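Long-range contact in anti-sigma-I factor RsgI3 (Clostridium thermocellum, PDB 6QE7), which probably restrains the sigma factor SigI3 as a membrane-bound anti-sigma factor, its extracellular PA14 dyad binding pectin and related plant cell-wall polysaccharides: residues F178-D183 against E265-K270. Numbering follows the deposited sequence.
Sequences FNWDKD and EPAFIK
In the second PA14 domain, the short strand 177-179 pairs antiparallel with the start of strand 268-274 in one sheet of the domain's beta-sandwich, and runs straight into a type I' turn from Trp180 to Asp183. The register rests on a hydrogen-bonded pair, Phe178 with Ile269: Phe178 N reaches Ile269 O at 2.8 Å in a nearly straight bond (167° at the hydrogen), although the donor stands above the carbonyl plane, whereas Ile269 N returns to Phe178 O in the plane of the Phe178 carbonyl. Beyond the non-hydrogen-bonded pair Asn179 and Phe268, Ala267 O accepts Trp180 N at 2.8 Å and, weakly, Asp181 N, so one carbonyl grips two successive amides where the strand gives way to the turn.

On the face carrying Asn179 and Phe268, Asn179 CG lies anti to the backbone N (chi1 172°), and the turn about chi2 then brings OD1 to the edge of the Phe268 ring, in its plane, 3.3 Å from Phe268 CD2; amide and ring planes are 60° apart. Phe178 O lies over one face of that same ring. Alongside the face of Phe178 and Ile269 packs the Trp180 indole, which meets Ala267 CB at its edge (CE3, 3.5 Å); Trp180 CZ3 also touches Ile269 CG2 at 3.8 Å, while Phe178 CB sits over one indole face. From the other sheet, Tyr158 packs on Phe178 and Trp180, and Trp198 on Phe178 and Ile269.

Within the turn, the poorly ordered Lys182, bent at chi2 and chi3, lays CD 3.7 Å from Pro266 CB and hydrogen-bonds through NZ to Gly264 O. A short edge strand running into a type I' turn, with Phe178 and Ile269 facing strands 154-159 and 193-202, is consistent with the antiparallel beta-sandwich of PA14 domains.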
loop_
_atom_site.group_PDB
_atom_site.type_symbol
_atom_site.label_atom_id
_atom_site.label_comp_id
_atom_site.label_asym_id
_atom_site.label_seq_id
_atom_site.Cartn_x
_atom_site.Cartn_y
_atom_site.Cartn_z
ATOM N N PHE A 178 -25.058 0.314 -2.237
ATOM C CA PHE A 178 -26.199 0.572 -1.326
ATOM C C PHE A 178 -27.439 0.908 -2.147
ATOM O O PHE A 178 -27.399 1.735 -3.101
ATOM C CB PHE A 178 -25.848 1.661 -0.319
ATOM C CG PHE A 178 -24.845 1.236 0.720
ATOM C CD1 PHE A 178 -25.202 0.366 1.735
ATOM C CD2 PHE A 178 -23.522 1.684 0.665
ATOM C CE1 PHE A 178 -24.304 0.035 2.731
ATOM C CE2 PHE A 178 -22.601 1.321 1.639
ATOM C CZ PHE A 178 -22.990 0.468 2.650
ATOM N N ASN A 179 -28.488 0.141 -1.880
ATOM C CA ASN A 179 -29.881 0.409 -2.307
ATOM C C ASN A 179 -30.653 0.634 -0.998
ATOM O O ASN A 179 -31.034 -0.363 -0.325
ATOM C CB ASN A 179 -30.403 -0.714 -3.198
ATOM C CG ASN A 179 -31.883 -0.586 -3.499
ATOM O OD1 ASN A 179 -32.401 0.470 -3.852
ATOM N ND2 ASN A 179 -32.584 -1.694 -3.413
ATOM N N TRP A 180 -30.752 1.874 -0.534
ATOM C CA TRP A 180 -31.389 2.126 0.786
ATOM C C TRP A 180 -32.922 2.179 0.684
ATOM O O TRP A 180 -33.550 1.701 1.647
ATOM C CB TRP A 180 -30.811 3.358 1.432
ATOM C CG TRP A 180 -29.453 3.109 2.002
ATOM C CD1 TRP A 180 -29.095 2.194 2.940
ATOM C CD2 TRP A 180 -28.259 3.805 1.641
ATOM N NE1 TRP A 180 -27.763 2.293 3.208
ATOM C CE2 TRP A 180 -27.235 3.297 2.451
ATOM C CE3 TRP A 180 -27.958 4.804 0.705
ATOM C CZ2 TRP A 180 -25.926 3.768 2.350
ATOM C CZ3 TRP A 180 -26.673 5.269 0.611
ATOM C CH2 TRP A 180 -25.666 4.767 1.438
ATOM N N ASP A 181 -33.513 2.553 -0.457
ATOM C CA ASP A 181 -34.875 2.037 -0.808
ATOM C C ASP A 181 -35.875 2.569 0.219
ATOM O O ASP A 181 -36.632 1.711 0.737
ATOM C CB ASP A 181 -34.986 0.504 -0.654
ATOM C CG ASP A 181 -35.309 -0.331 -1.884
ATOM O OD1 ASP A 181 -35.326 0.211 -3.016
ATOM O OD2 ASP A 181 -35.501 -1.561 -1.688
ATOM N N LYS A 182 -35.706 3.851 0.604
ATOM C CA LYS A 182 -36.567 4.702 1.480
ATOM C C LYS A 182 -36.258 4.578 2.986
ATOM O O LYS A 182 -36.658 5.536 3.688
ATOM C CB LYS A 182 -38.069 4.466 1.260
ATOM C CG LYS A 182 -38.869 5.755 1.181
ATOM C CD LYS A 182 -38.385 6.657 0.040
ATOM C CE LYS A 182 -38.488 8.133 0.364
ATOM N NZ LYS A 182 -37.991 9.025 -0.716
ATOM N N ASP A 183 -35.655 3.473 3.486
ATOM C CA ASP A 183 -35.193 3.312 4.906
ATOM C C ASP A 183 -33.817 3.950 5.020
ATOM O O ASP A 183 -32.802 3.247 4.855
ATOM C CB ASP A 183 -35.135 1.845 5.340
ATOM C CG ASP A 183 -36.283 1.040 4.746
ATOM O OD1 ASP A 183 -36.194 0.650 3.539
ATOM O OD2 ASP A 183 -37.282 0.853 5.475
ATOM N N GLU A 265 -34.942 11.662 -2.445
ATOM C CA GLU A 265 -35.350 10.452 -3.207
ATOM C C GLU A 265 -35.035 9.239 -2.331
ATOM O O GLU A 265 -34.339 9.377 -1.324
ATOM C CB GLU A 265 -34.678 10.428 -4.579
ATOM C CG GLU A 265 -35.381 11.321 -5.578
ATOM C CD GLU A 265 -35.090 12.805 -5.375
ATOM O OE1 GLU A 265 -34.025 13.119 -4.794
ATOM O OE2 GLU A 265 -35.929 13.654 -5.779
ATOM N N PRO A 266 -35.569 8.032 -2.643
ATOM C CA PRO A 266 -35.070 6.802 -2.035
ATOM C C PRO A 266 -33.602 6.671 -2.468
ATOM O O PRO A 266 -33.324 6.935 -3.668
ATOM C CB PRO A 266 -35.933 5.680 -2.615
ATOM C CG PRO A 266 -36.552 6.278 -3.876
ATOM C CD PRO A 266 -36.609 7.775 -3.657
ATOM N N ALA A 267 -32.711 6.417 -1.489
ATOM C CA ALA A 267 -31.255 6.629 -1.664
ATOM C C ALA A 267 -30.655 5.370 -2.300
ATOM O O ALA A 267 -31.043 4.261 -1.921
ATOM C CB ALA A 267 -30.577 6.938 -0.370
ATOM N N PHE A 268 -29.691 5.561 -3.183
ATOM C CA PHE A 268 -29.006 4.475 -3.919
ATOM C C PHE A 268 -27.644 5.000 -4.319
ATOM O O PHE A 268 -27.627 6.062 -4.917
ATOM C CB PHE A 268 -29.792 4.128 -5.178
ATOM C CG PHE A 268 -29.417 2.902 -5.955
ATOM C CD1 PHE A 268 -28.365 2.930 -6.858
ATOM C CD2 PHE A 268 -30.165 1.732 -5.848
ATOM C CE1 PHE A 268 -28.046 1.802 -7.606
ATOM C CE2 PHE A 268 -29.857 0.605 -6.611
ATOM C CZ PHE A 268 -28.807 0.650 -7.502
ATOM N N ILE A 269 -26.591 4.246 -4.056
ATOM C CA ILE A 269 -25.277 4.501 -4.717
ATOM C C ILE A 269 -24.467 3.198 -4.831
ATOM O O ILE A 269 -24.294 2.469 -3.807
ATOM C CB ILE A 269 -24.531 5.620 -3.971
ATOM C CG1 ILE A 269 -23.157 5.889 -4.618
ATOM C CG2 ILE A 269 -24.466 5.250 -2.498
ATOM C CD1 ILE A 269 -22.461 7.056 -4.087
ATOM N N LYS A 270 -24.015 2.904 -6.047
ATOM C CA LYS A 270 -23.031 1.806 -6.340
ATOM C C LYS A 270 -21.787 2.465 -6.943
ATOM O O LYS A 270 -21.997 3.413 -7.715
ATOM C CB LYS A 270 -23.604 0.787 -7.330
ATOM C CG LYS A 270 -24.761 -0.085 -6.844
ATOM C CD LYS A 270 -25.468 -0.882 -7.956
ATOM C CE LYS A 270 -26.299 -2.083 -7.501
ATOM N NZ LYS A 270 -26.951 -1.926 -6.168
#